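Local coordinates for penicillin-binding protein 1A (Mycobacterium tuberculosis, PDB 5CXW) that polymerises glycan strands and cross-links their peptides to build the mycobacterial cell wall, this chain carrying the penicillin-sensitive transpeptidase domain, at residues 91-96 against 209-214; 304-309 against 342-347; 315-320 against 350-355. All coordinates share one frame; numbering follows the deposited sequence.

In the fold
The three contacts lie on the two faces of the central antiparallel sheet of the transpeptidase domain. Interactions 2 and 3 set helix 343-356 against neighbouring strands 303-312 and 315-323, their centres about 11 Å apart; M308 O and V319 N, 2.8 Å apart, tie the two strands together. Interaction 1 lies on the opposite face, where V211 packs on W307 and W320. Q94 O of interaction 1 lies 2.8 Å from W307 NE1 of interaction 2, probably a hydrogen bond. Penicillin V touches G96, next to S97, the probable acyl-ester serine; the T95 and S97 side chains are about 8 Å apart, and that of A306 lies about 7 Å from the ligand. Interaction 3 is remote from the site.

Interaction 1 (91-96 against 209-214); sequences AGLQTG and TRVIDM
L93 and T209 form an antiparallel hydrogen-bonded pair, the backbone link of this contact. L93 N donates to T209 O at 2.9 Å (N-H...O 155°), and T209 N returns the bond to L93 O at 2.9 Å (162°). The pair belongs to a short, weakly bonded two-stranded sheet, 93-94 with 208-209.

Water extends the polar link at both ends. One molecule donates to A91 O and accepts from V211 N at 2.9 Å, so an amide in the first turn of the helix has a partner. Another bridges T95 OG1 and T209 OG1, hydroxyl to hydroxyl.

The apolar contacts centre on the T95 methyl. With CG2 anti to the carbonyl carbon, it meets T209 CB at 3.7 Å and M214 SD at 3.9 Å. L93 CD1 reaches V211 CG2 more loosely, at 4.2 Å.

Charge acts within 209-214. R210, the N-cap residue, forms a bidentate salt bridge to D213: NE bonds to OD2 at 2.9 Å, and NH2 to OD1. D213 OD2 also accepts R210 N on its anti lone pair, at 3.1 Å. Two bonds thus hold OD2 at the helix start.

Helix 211-222 and the 91-96 segment together lie over the central sheet: V211 packs on strands 60-67, 303-312 and 315-323, L93 reaches W307 and W320, and M214 touches A318 and W307.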
ATOM      1  N   ALA A  91     -11.822  -0.324  -4.472  1.00 16.15           N
ATOM      2  CA  ALA A  91     -11.850  -1.215  -5.625  1.00 16.28           C
ATOM      3  C   ALA A  91     -10.830  -2.312  -5.514  1.00 15.14           C
ATOM      4  O   ALA A  91      -9.724  -2.099  -4.978  1.00 14.78           O
ATOM      5  CB  ALA A  91     -11.610  -0.404  -6.902  1.00 17.18           C
ATOM      6  N   GLY A  92     -11.151  -3.517  -5.974  1.00 14.77           N
ATOM      7  CA  GLY A  92     -10.082  -4.556  -6.037  1.00 14.06           C
ATOM      8  C   GLY A  92      -9.147  -4.311  -7.209  1.00 13.87           C
ATOM      9  O   GLY A  92      -9.596  -4.273  -8.389  1.00 14.30           O
ATOM     10  N   LEU A  93      -7.881  -4.067  -6.919  1.00 13.29           N
ATOM     11  CA  LEU A  93      -6.915  -3.658  -7.889  1.00 13.14           C
ATOM     12  C   LEU A  93      -5.660  -4.523  -7.853  1.00 12.70           C
ATOM     13  O   LEU A  93      -5.178  -4.844  -6.787  1.00 12.09           O
ATOM     14  CB  LEU A  93      -6.559  -2.189  -7.671  1.00 13.32           C
ATOM     15  CG  LEU A  93      -7.691  -1.169  -7.843  1.00 14.37           C
ATOM     16  CD1 LEU A  93      -7.285   0.226  -7.341  1.00 14.93           C
ATOM     17  CD2 LEU A  93      -8.131  -1.107  -9.315  1.00 14.93           C
ATOM     18  N   GLN A  94      -5.062  -4.789  -9.018  1.00 12.54           N
ATOM     19  CA  GLN A  94      -3.736  -5.411  -9.031  1.00 11.99           C
ATOM     20  C   GLN A  94      -2.705  -4.415  -8.529  1.00 11.50           C
ATOM     21  O   GLN A  94      -2.743  -3.229  -8.892  1.00 12.17           O
ATOM     22  CB  GLN A  94      -3.325  -5.890 -10.440  1.00 12.44           C
ATOM     23  CG  GLN A  94      -4.318  -6.906 -10.998  1.00 13.34           C
ATOM     24  CD  GLN A  94      -3.841  -7.411 -12.321  1.00 13.56           C
ATOM     25  OE1 GLN A  94      -3.691  -6.636 -13.246  1.00 14.19           O
ATOM     26  NE2 GLN A  94      -3.589  -8.690 -12.424  1.00 13.99           N
ATOM     27  N   THR A  95      -1.805  -4.888  -7.691  1.00 10.92           N
ATOM     28  CA  THR A  95      -0.787  -4.044  -7.017  1.00 10.62           C
ATOM     29  C   THR A  95       0.589  -4.035  -7.649  1.00 10.73           C
ATOM     30  O   THR A  95       1.462  -3.184  -7.271  1.00 10.68           O
ATOM     31  CB  THR A  95      -0.643  -4.511  -5.552  1.00 10.49           C
ATOM     32  OG1 THR A  95      -0.363  -5.909  -5.550  1.00 10.11           O
ATOM     33  CG2 THR A  95      -1.917  -4.237  -4.817  1.00 11.00           C
ATOM     34  N   GLY A  96       0.838  -4.999  -8.568  1.00 10.63           N
ATOM     35  CA  GLY A  96       2.119  -5.111  -9.187  1.00 11.03           C
ATOM     36  C   GLY A  96       3.194  -5.267  -8.127  1.00 10.83           C
ATOM     37  O   GLY A  96       2.972  -5.903  -7.099  1.00 10.65           O
ATOM     38  N   THR A 209      -6.317  -6.250  -4.563  1.00 12.33           N
ATOM     39  CA  THR A 209      -6.201  -5.719  -3.237  1.00 12.08           C
ATOM     40  C   THR A 209      -6.712  -4.269  -3.279  1.00 11.98           C
ATOM     41  O   THR A 209      -6.725  -3.626  -4.338  1.00 12.02           O
ATOM     42  CB  THR A 209      -4.698  -5.710  -2.873  1.00 11.53           C
ATOM     43  OG1 THR A 209      -4.235  -7.058  -2.895  1.00 11.53           O
ATOM     44  CG2 THR A 209      -4.347  -5.116  -1.475  1.00 11.65           C
ATOM     45  N   ARG A 210      -7.131  -3.732  -2.138  1.00 12.02           N
ATOM     46  CA  ARG A 210      -7.613  -2.323  -2.142  1.00 12.27           C
ATOM     47  C   ARG A 210      -6.471  -1.400  -1.716  1.00 11.84           C
ATOM     48  O   ARG A 210      -5.567  -1.785  -0.967  1.00 10.85           O
ATOM     49  CB  ARG A 210      -8.747  -2.157  -1.150  1.00 13.04           C
ATOM     50  CG  ARG A 210      -9.940  -3.094  -1.359  1.00 13.74           C
ATOM     51  CD  ARG A 210     -10.973  -2.970  -0.231  1.00 14.72           C
ATOM     52  NE  ARG A 210     -10.432  -3.566   0.998  1.00 14.69           N
ATOM     53  CZ  ARG A 210     -10.973  -3.484   2.213  1.00 15.49           C
ATOM     54  NH1 ARG A 210     -12.129  -2.885   2.401  1.00 16.19           N
ATOM     55  NH2 ARG A 210     -10.375  -4.116   3.231  1.00 14.91           N
ATOM     56  N   VAL A 211      -6.587  -0.142  -2.135  1.00 11.82           N
ATOM     57  CA  VAL A 211      -5.635   0.886  -1.752  1.00 11.73           C
ATOM     58  C   VAL A 211      -5.617   0.992  -0.220  1.00 11.66           C
ATOM     59  O   VAL A 211      -4.537   1.115   0.388  1.00 11.23           O
ATOM     60  CB  VAL A 211      -6.030   2.227  -2.399  1.00 12.10           C
ATOM     61  CG1 VAL A 211      -5.177   3.387  -1.912  1.00 12.22           C
ATOM     62  CG2 VAL A 211      -5.933   2.191  -3.919  1.00 12.08           C
ATOM     63  N   ILE A 212      -6.802   0.941   0.440  1.00 11.99           N
ATOM     64  CA  ILE A 212      -6.792   0.975   1.900  1.00 12.08           C
ATOM     65  C   ILE A 212      -6.035  -0.180   2.534  1.00 11.64           C
ATOM     66  O   ILE A 212      -5.329   0.036   3.520  1.00 11.78           O
ATOM     67  CB  ILE A 212      -8.213   1.143   2.530  1.00 13.12           C
ATOM     68  CG1 ILE A 212      -8.129   1.263   4.057  1.00 13.46           C
ATOM     69  CG2 ILE A 212      -9.179   0.024   2.098  1.00 13.45           C
ATOM     70  CD1 ILE A 212      -9.330   2.052   4.611  1.00 14.15           C
ATOM     71  N   ASP A 213      -6.113  -1.379   1.953  1.00 11.41           N
ATOM     72  CA  ASP A 213      -5.380  -2.546   2.461  1.00 11.25           C
ATOM     73  C   ASP A 213      -3.877  -2.280   2.384  1.00 10.35           C
ATOM     74  O   ASP A 213      -3.156  -2.586   3.294  1.00  9.72           O
ATOM     75  CB  ASP A 213      -5.653  -3.805   1.603  1.00 11.63           C
ATOM     76  CG  ASP A 213      -7.082  -4.347   1.766  1.00 12.86           C
ATOM     77  OD1 ASP A 213      -7.510  -4.545   2.924  1.00 13.87           O
ATOM     78  OD2 ASP A 213      -7.723  -4.667   0.734  1.00 13.32           O
ATOM     79  N   MET A 214      -3.425  -1.720   1.275  1.00 10.23           N
ATOM     80  CA  MET A 214      -1.978  -1.469   1.104  1.00 10.10           C
ATOM     81  C   MET A 214      -1.467  -0.411   2.135  1.00 10.13           C
ATOM     82  O   MET A 214      -0.424  -0.599   2.756  1.00  9.89           O
ATOM     83  CB  MET A 214      -1.644  -1.025  -0.319  1.00 10.33           C
ATOM     84  CG  MET A 214      -1.828  -2.117  -1.362  1.00 10.63           C
ATOM     85  SD  MET A 214      -0.766  -3.555  -1.101  1.00 10.71           S
ATOM     86  CE  MET A 214       0.796  -2.869  -1.576  1.00 11.35           C
TER
HETATM   87  O   HOH W   1      -8.753   0.239  -3.962  1.00 13.90           O
HETATM   88  O   HOH W   2      -2.309  -7.758  -4.812  1.00 11.74           O

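Interaction 2 (304-309 against 342-347); sequences KDAWMV and GLPSDI. With PEG (di(hydroxyethyl)ether), chain D.
A306, M308 and P344 join strand 303-312 of the central sheet to the first turn of helix 343-356, the C-terminal helix that packs on one face of this transpeptidase fold. The short axes come within 6.7 Å and point broadly the same way, the helix start crossing close to the strand at a shallow 32°.

P344 carries the contact with its ring. CG meets A306 CB at 3.4 Å, tighter than ordinary carbon-carbon packing, and lies 3.4 Å from A306 O. Next to it, CB rests against the peptide joining W307 and M308, 3.7 Å from M308 N. The ring therefore spans the backbone of three successive strand residues.

M308 curls round the S345 hydroxyl. CG stands anti to the backbone N (chi1 177°), and the chain then bends at chi2 and chi3. CG is 3.5 Å from S345 OG, and CE returns to 3.4 Å from that same oxygen. No hydrogen bond joins S345 OG to M308; the thioether chain packs against the oxygen, which bonds to G340 O.

Away from the helix, K304 NZ forms a salt bridge to D305 OD1 at 2.8 Å, met on the syn lone pair of OD1. K304 NZ also donates to O2 of a glycol fragment, probably from the crystallisation liquor, and bonds to Q94 OE1.

No hydrogen bond crosses between strand and helix, so their fit rests on van der Waals packing of P344 and M308, against carbons and oxygens alike, while S345 OG and W307 NE1 find partners outside both segments, in G340 O and Q94 O.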
ATOM      1  N   LYS A 304      -1.006  -0.632 -16.898  1.00 14.47           N
ATOM      2  CA  LYS A 304      -2.393  -0.606 -16.547  1.00 14.90           C
ATOM      3  C   LYS A 304      -2.671   0.108 -15.251  1.00 14.63           C
ATOM      4  O   LYS A 304      -3.540   0.970 -15.207  1.00 15.53           O
ATOM      5  CB  LYS A 304      -2.982  -2.015 -16.498  1.00 15.18           C
ATOM      6  CG  LYS A 304      -4.479  -2.040 -16.177  1.00 15.89           C
ATOM      7  CD  LYS A 304      -5.112  -3.393 -16.457  1.00 16.51           C
ATOM      8  CE  LYS A 304      -4.635  -4.476 -15.475  1.00 15.92           C
ATOM      9  NZ  LYS A 304      -5.227  -4.386 -14.076  1.00 15.31           N
ATOM     10  N   ASP A 305      -1.923  -0.225 -14.214  1.00 13.38           N
ATOM     11  CA  ASP A 305      -2.063   0.365 -12.888  1.00 13.04           C
ATOM     12  C   ASP A 305      -0.687   0.815 -12.433  1.00 12.58           C
ATOM     13  O   ASP A 305       0.322   0.164 -12.708  1.00 12.90           O
ATOM     14  CB  ASP A 305      -2.545  -0.607 -11.809  1.00 13.06           C
ATOM     15  CG  ASP A 305      -3.745  -1.421 -12.212  1.00 13.31           C
ATOM     16  OD1 ASP A 305      -3.567  -2.463 -12.847  1.00 14.06           O
ATOM     17  OD2 ASP A 305      -4.883  -0.987 -11.870  1.00 13.73           O
ATOM     18  N   ALA A 306      -0.641   1.924 -11.736  1.00 12.12           N
ATOM     19  CA  ALA A 306       0.603   2.479 -11.249  1.00 11.76           C
ATOM     20  C   ALA A 306       0.456   2.826  -9.802  1.00 11.14           C
ATOM     21  O   ALA A 306      -0.527   3.438  -9.420  1.00 11.46           O
ATOM     22  CB  ALA A 306       0.982   3.667 -12.085  1.00 12.23           C
ATOM     23  N   TRP A 307       1.414   2.428  -8.973  1.00 10.46           N
ATOM     24  CA  TRP A 307       1.345   2.578  -7.550  1.00 10.28           C
ATOM     25  C   TRP A 307       2.591   3.204  -6.902  1.00  9.95           C
ATOM     26  O   TRP A 307       3.733   2.918  -7.317  1.00  9.48           O
ATOM     27  CB  TRP A 307       1.246   1.203  -6.888  1.00 10.25           C
ATOM     28  CG  TRP A 307      -0.015   0.437  -7.085  1.00 10.57           C
ATOM     29  CD1 TRP A 307      -0.397  -0.276  -8.206  1.00 10.83           C
ATOM     30  CD2 TRP A 307      -1.089   0.346  -6.148  1.00 10.46           C
ATOM     31  NE1 TRP A 307      -1.661  -0.842  -7.978  1.00 10.90           N
ATOM     32  CE2 TRP A 307      -2.074  -0.515  -6.713  1.00 10.91           C
ATOM     33  CE3 TRP A 307      -1.291   0.850  -4.846  1.00 10.60           C
ATOM     34  CZ2 TRP A 307      -3.224  -0.851  -6.047  1.00 11.16           C
ATOM     35  CZ3 TRP A 307      -2.462   0.499  -4.153  1.00 10.75           C
ATOM     36  CH2 TRP A 307      -3.427  -0.340  -4.771  1.00 11.28           C
ATOM     37  N   MET A 308       2.391   3.941  -5.819  1.00  9.96           N
ATOM     38  CA  MET A 308       3.453   4.245  -4.883  1.00  9.99           C
ATOM     39  C   MET A 308       2.874   4.108  -3.498  1.00  9.52           C
ATOM     40  O   MET A 308       1.849   4.770  -3.172  1.00  9.86           O
ATOM     41  CB  MET A 308       4.018   5.656  -5.068  1.00 10.82           C
ATOM     42  CG  MET A 308       5.104   6.073  -4.066  1.00 11.30           C
ATOM     43  SD  MET A 308       6.463   4.875  -4.004  1.00 11.67           S
ATOM     44  CE  MET A 308       7.920   5.921  -4.235  1.00 12.38           C
ATOM     45  N   VAL A 309       3.509   3.261  -2.673  1.00  9.27           N
ATOM     46  CA  VAL A 309       3.119   3.073  -1.282  1.00  9.55           C
ATOM     47  C   VAL A 309       4.314   3.286  -0.378  1.00  9.61           C
ATOM     48  O   VAL A 309       5.369   2.759  -0.604  1.00  9.23           O
ATOM     49  CB  VAL A 309       2.505   1.675  -1.064  1.00  9.56           C
ATOM     50  CG1 VAL A 309       1.834   1.598   0.299  1.00  9.90           C
ATOM     51  CG2 VAL A 309       1.536   1.325  -2.130  1.00  9.94           C
ATOM     52  N   GLY A 342       6.176   7.654 -11.584  1.00 13.82           N
ATOM     53  CA  GLY A 342       5.632   8.837 -12.194  1.00 14.78           C
ATOM     54  C   GLY A 342       4.536   9.456 -11.363  1.00 14.35           C
ATOM     55  O   GLY A 342       4.716   9.732 -10.165  1.00 14.28           O
ATOM     56  N   LEU A 343       3.371   9.663 -11.963  1.00 14.67           N
ATOM     57  CA  LEU A 343       2.262  10.339 -11.227  1.00 14.82           C
ATOM     58  C   LEU A 343       1.930   9.797  -9.840  1.00 13.68           C
ATOM     59  O   LEU A 343       1.698  10.590  -8.961  1.00 13.15           O
ATOM     60  CB  LEU A 343       0.960  10.444 -12.039  1.00 15.60           C
ATOM     61  CG  LEU A 343       1.018  11.089 -13.405  1.00 16.47           C
ATOM     62  CD1 LEU A 343      -0.380  11.144 -14.007  1.00 17.28           C
ATOM     63  CD2 LEU A 343       1.675  12.471 -13.349  1.00 17.21           C
ATOM     64  N   PRO A 344       1.957   8.441  -9.626  1.00 12.83           N
ATOM     65  CA  PRO A 344       1.610   8.003  -8.260  1.00 12.43           C
ATOM     66  C   PRO A 344       2.640   8.463  -7.215  1.00 12.07           C
ATOM     67  O   PRO A 344       2.254   8.874  -6.121  1.00 11.88           O
ATOM     68  CB  PRO A 344       1.605   6.472  -8.362  1.00 12.07           C
ATOM     69  CG  PRO A 344       1.398   6.193  -9.830  1.00 12.30           C
ATOM     70  CD  PRO A 344       2.123   7.322 -10.531  1.00 12.70           C
ATOM     71  N   SER A 345       3.915   8.494  -7.584  1.00 12.22           N
ATOM     72  CA  SER A 345       4.975   8.997  -6.696  1.00 12.17           C
ATOM     73  C   SER A 345       4.895  10.500  -6.523  1.00 12.98           C
ATOM     74  O   SER A 345       5.113  11.008  -5.429  1.00 13.36           O
ATOM     75  CB  SER A 345       6.347   8.541  -7.195  1.00 12.19           C
ATOM     76  OG  SER A 345       6.527   7.167  -7.061  1.00 11.87           O
ATOM     77  N   ASP A 346       4.503  11.246  -7.578  1.00 13.49           N
ATOM     78  CA  ASP A 346       4.267  12.679  -7.452  1.00 14.25           C
ATOM     79  C   ASP A 346       3.173  12.951  -6.413  1.00 14.20           C
ATOM     80  O   ASP A 346       3.342  13.805  -5.497  1.00 14.21           O
ATOM     81  CB  ASP A 346       3.829  13.295  -8.801  1.00 15.62           C
ATOM     82  CG  ASP A 346       4.891  13.254  -9.869  1.00 16.76           C
ATOM     83  OD1 ASP A 346       6.107  13.383  -9.589  1.00 17.33           O
ATOM     84  OD2 ASP A 346       4.492  13.145 -11.048  1.00 18.18           O
ATOM     85  N   ILE A 347       2.059  12.198  -6.495  1.00 13.46           N
ATOM     86  CA  ILE A 347       0.953  12.372  -5.589  1.00 13.59           C
ATOM     87  C   ILE A 347       1.342  11.954  -4.161  1.00 13.13           C
ATOM     88  O   ILE A 347       1.003  12.632  -3.194  1.00 13.50           O
ATOM     89  CB  ILE A 347      -0.293  11.597  -6.106  1.00 13.74           C
ATOM     90  CG1 ILE A 347      -0.801  12.177  -7.434  1.00 14.52           C
ATOM     91  CG2 ILE A 347      -1.374  11.503  -5.035  1.00 13.88           C
ATOM     92  CD1 ILE A 347      -1.790  11.278  -8.212  1.00 14.72           C
TER
HETATM   93  O2  PEG D 703      -6.872  -6.890 -14.081  1.00 29.86           O
HETATM   94  C3  PEG D 703      -8.139  -7.233 -13.536  1.00 29.52           C
HETATM   95  C4  PEG D 703      -8.062  -7.051 -12.046  1.00 28.64           C
HETATM   96  O4  PEG D 703      -7.910  -8.333 -11.470  1.00 35.10           O

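Interaction 3 (315-320 against 350-355); sequences LSTAVW and ATMDGA
M352 reaches from helix 343-356 across to L315 and T317 of strand 315-323. CB leaves the helix without turning directly to the strand. CG, anti to the carbonyl carbon (chi1 -72°), comes within 4.0 Å of T317 OG1. Bends at chi2 and chi3 then bring the tip in. SD sits 3.1 Å from T317 OG1, a tight oxygen-sulfur contact, and 3.7 Å from T317 CB; L315 CD2 lies 3.9 Å from SD. The methyl CE finishes 3.4 Å from L315 O, against the strand backbone. M352 thus lies alongside both L315 and T317, pointing the other way.

Two further contacts flank it. L315 CD2 meets A355 CB at 3.6 Å, one turn further along the helix from T351. T317 CG2 faces T351 CG2 at a looser 4.2 Å. The segment axes are 9.5 Å apart at their nearest and run at 153°, close to antiparallel, a separation the long methionine chain bridges.

Helix 39-53 lies beside the contact, touching T351 and A355. The hydroxyls bond elsewhere, T317 OG1 with S66 OG and T351 OG1 with I347 O. With no hydrogen bond across the segments, strand and helix are joined by methyl packing and the close approach of sulfur to the T317 hydroxyl, while the buried hydroxyls keep partners within sheet and helix.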
ATOM      1  N   LEU A 315       3.030   8.059   9.438  1.00 13.04           N
ATOM      2  CA  LEU A 315       2.058   8.113   8.367  1.00 12.56           C
ATOM      3  C   LEU A 315       2.409   7.159   7.255  1.00 11.65           C
ATOM      4  O   LEU A 315       3.531   7.121   6.791  1.00 10.85           O
ATOM      5  CB  LEU A 315       1.864   9.528   7.809  1.00 13.33           C
ATOM      6  CG  LEU A 315       0.548   9.719   7.055  1.00 13.75           C
ATOM      7  CD1 LEU A 315      -0.660   9.650   7.990  1.00 14.03           C
ATOM      8  CD2 LEU A 315       0.617  11.109   6.430  1.00 14.62           C
ATOM      9  N   SER A 316       1.424   6.336   6.880  1.00 11.04           N
ATOM     10  CA  SER A 316       1.562   5.406   5.758  1.00 10.68           C
ATOM     11  C   SER A 316       0.579   5.740   4.699  1.00 10.84           C
ATOM     12  O   SER A 316      -0.631   5.795   4.961  1.00 11.45           O
ATOM     13  CB  SER A 316       1.293   3.960   6.230  1.00 10.76           C
ATOM     14  OG  SER A 316       1.331   3.082   5.082  1.00 10.65           O
ATOM     15  N   THR A 317       1.071   6.002   3.490  1.00 10.76           N
ATOM     16  CA  THR A 317       0.211   6.445   2.402  1.00 10.89           C
ATOM     17  C   THR A 317       0.384   5.534   1.162  1.00 10.54           C
ATOM     18  O   THR A 317       1.513   5.255   0.713  1.00 10.22           O
ATOM     19  CB  THR A 317       0.491   7.911   2.011  1.00 11.04           C
ATOM     20  OG1 THR A 317       0.260   8.767   3.151  1.00 11.45           O
ATOM     21  CG2 THR A 317      -0.444   8.358   0.860  1.00 11.23           C
ATOM     22  N   ALA A 318      -0.755   5.072   0.640  1.00 10.67           N
ATOM     23  CA  ALA A 318      -0.813   4.323  -0.580  1.00 10.44           C
ATOM     24  C   ALA A 318      -1.501   5.180  -1.670  1.00 10.74           C
ATOM     25  O   ALA A 318      -2.523   5.803  -1.432  1.00 11.61           O
ATOM     26  CB  ALA A 318      -1.632   3.050  -0.383  1.00 10.39           C
ATOM     27  N   VAL A 319      -0.931   5.145  -2.870  1.00 10.84           N
ATOM     28  CA  VAL A 319      -1.490   5.837  -4.024  1.00 11.36           C
ATOM     29  C   VAL A 319      -1.517   4.881  -5.195  1.00 11.10           C
ATOM     30  O   VAL A 319      -0.515   4.264  -5.549  1.00 10.18           O
ATOM     31  CB  VAL A 319      -0.634   7.021  -4.461  1.00 11.66           C
ATOM     32  CG1 VAL A 319      -1.243   7.727  -5.668  1.00 12.44           C
ATOM     33  CG2 VAL A 319      -0.416   8.025  -3.275  1.00 11.96           C
ATOM     34  N   TRP A 320      -2.684   4.884  -5.841  1.00 11.41           N
ATOM     35  CA  TRP A 320      -2.943   4.186  -7.107  1.00 11.71           C
ATOM     36  C   TRP A 320      -3.384   5.217  -8.143  1.00 12.35           C
ATOM     37  O   TRP A 320      -4.104   6.149  -7.830  1.00 12.29           O
ATOM     38  CB  TRP A 320      -4.028   3.142  -6.903  1.00 11.72           C
ATOM     39  CG  TRP A 320      -4.627   2.583  -8.189  1.00 12.00           C
ATOM     40  CD1 TRP A 320      -4.166   1.495  -8.900  1.00 12.06           C
ATOM     41  CD2 TRP A 320      -5.790   3.043  -8.884  1.00 12.71           C
ATOM     42  NE1 TRP A 320      -4.985   1.260  -9.981  1.00 12.23           N
ATOM     43  CE2 TRP A 320      -5.971   2.211 -10.010  1.00 12.74           C
ATOM     44  CE3 TRP A 320      -6.708   4.077  -8.669  1.00 13.41           C
ATOM     45  CZ2 TRP A 320      -7.066   2.350 -10.878  1.00 13.77           C
ATOM     46  CZ3 TRP A 320      -7.757   4.232  -9.537  1.00 13.97           C
ATOM     47  CH2 TRP A 320      -7.936   3.358 -10.645  1.00 14.40           C
ATOM     48  N   ALA A 350       3.731  14.519  -2.547  1.00 14.11           N
ATOM     49  CA  ALA A 350       3.023  15.762  -2.238  1.00 14.80           C
ATOM     50  C   ALA A 350       2.071  15.569  -1.076  1.00 14.78           C
ATOM     51  O   ALA A 350       1.981  16.439  -0.182  1.00 14.73           O
ATOM     52  CB  ALA A 350       2.276  16.245  -3.448  1.00 15.56           C
ATOM     53  N   THR A 351       1.411  14.426  -1.041  1.00 14.27           N
ATOM     54  CA  THR A 351       0.488  14.146   0.065  1.00 14.34           C
ATOM     55  C   THR A 351       1.274  14.018   1.366  1.00 14.19           C
ATOM     56  O   THR A 351       0.894  14.577   2.418  1.00 14.10           O
ATOM     57  CB  THR A 351      -0.269  12.844  -0.226  1.00 14.18           C
ATOM     58  OG1 THR A 351      -1.089  12.997  -1.421  1.00 14.36           O
ATOM     59  CG2 THR A 351      -1.209  12.504   0.975  1.00 14.37           C
ATOM     60  N   MET A 352       2.375  13.255   1.304  1.00 13.97           N
ATOM     61  CA  MET A 352       3.193  13.024   2.514  1.00 14.43           C
ATOM     62  C   MET A 352       3.801  14.339   3.037  1.00 14.97           C
ATOM     63  O   MET A 352       3.675  14.658   4.219  1.00 15.20           O
ATOM     64  CB  MET A 352       4.265  11.975   2.283  1.00 13.86           C
ATOM     65  CG  MET A 352       3.673  10.556   2.169  1.00 13.78           C
ATOM     66  SD  MET A 352       3.124   9.884   3.743  1.00 14.19           S
ATOM     67  CE  MET A 352       4.653   9.243   4.446  1.00 13.97           C
ATOM     68  N   ASP A 353       4.407  15.088   2.134  1.00 15.69           N
ATOM     69  CA  ASP A 353       5.062  16.367   2.475  1.00 16.45           C
ATOM     70  C   ASP A 353       4.021  17.312   3.119  1.00 17.31           C
ATOM     71  O   ASP A 353       4.252  17.924   4.171  1.00 18.33           O
ATOM     72  CB  ASP A 353       5.665  17.028   1.221  1.00 17.49           C
ATOM     73  CG  ASP A 353       6.977  16.382   0.756  1.00 17.39           C
ATOM     74  OD1 ASP A 353       7.634  15.683   1.579  1.00 17.37           O
ATOM     75  OD2 ASP A 353       7.388  16.686  -0.385  1.00 17.37           O
ATOM     76  N   GLY A 354       2.860  17.428   2.476  1.00 17.17           N
ATOM     77  CA  GLY A 354       1.799  18.249   3.010  1.00 17.33           C
ATOM     78  C   GLY A 354       1.241  17.810   4.353  1.00 16.80           C
ATOM     79  O   GLY A 354       0.960  18.648   5.226  1.00 17.07           O
ATOM     80  N   ALA A 355       0.998  16.503   4.497  1.00 15.77           N
ATOM     81  CA  ALA A 355       0.400  15.975   5.698  1.00 15.65           C
ATOM     82  C   ALA A 355       1.332  16.096   6.871  1.00 16.02           C
ATOM     83  O   ALA A 355       0.863  16.302   7.997  1.00 15.89           O
ATOM     84  CB  ALA A 355       0.021  14.512   5.488  1.00 15.29           C
TER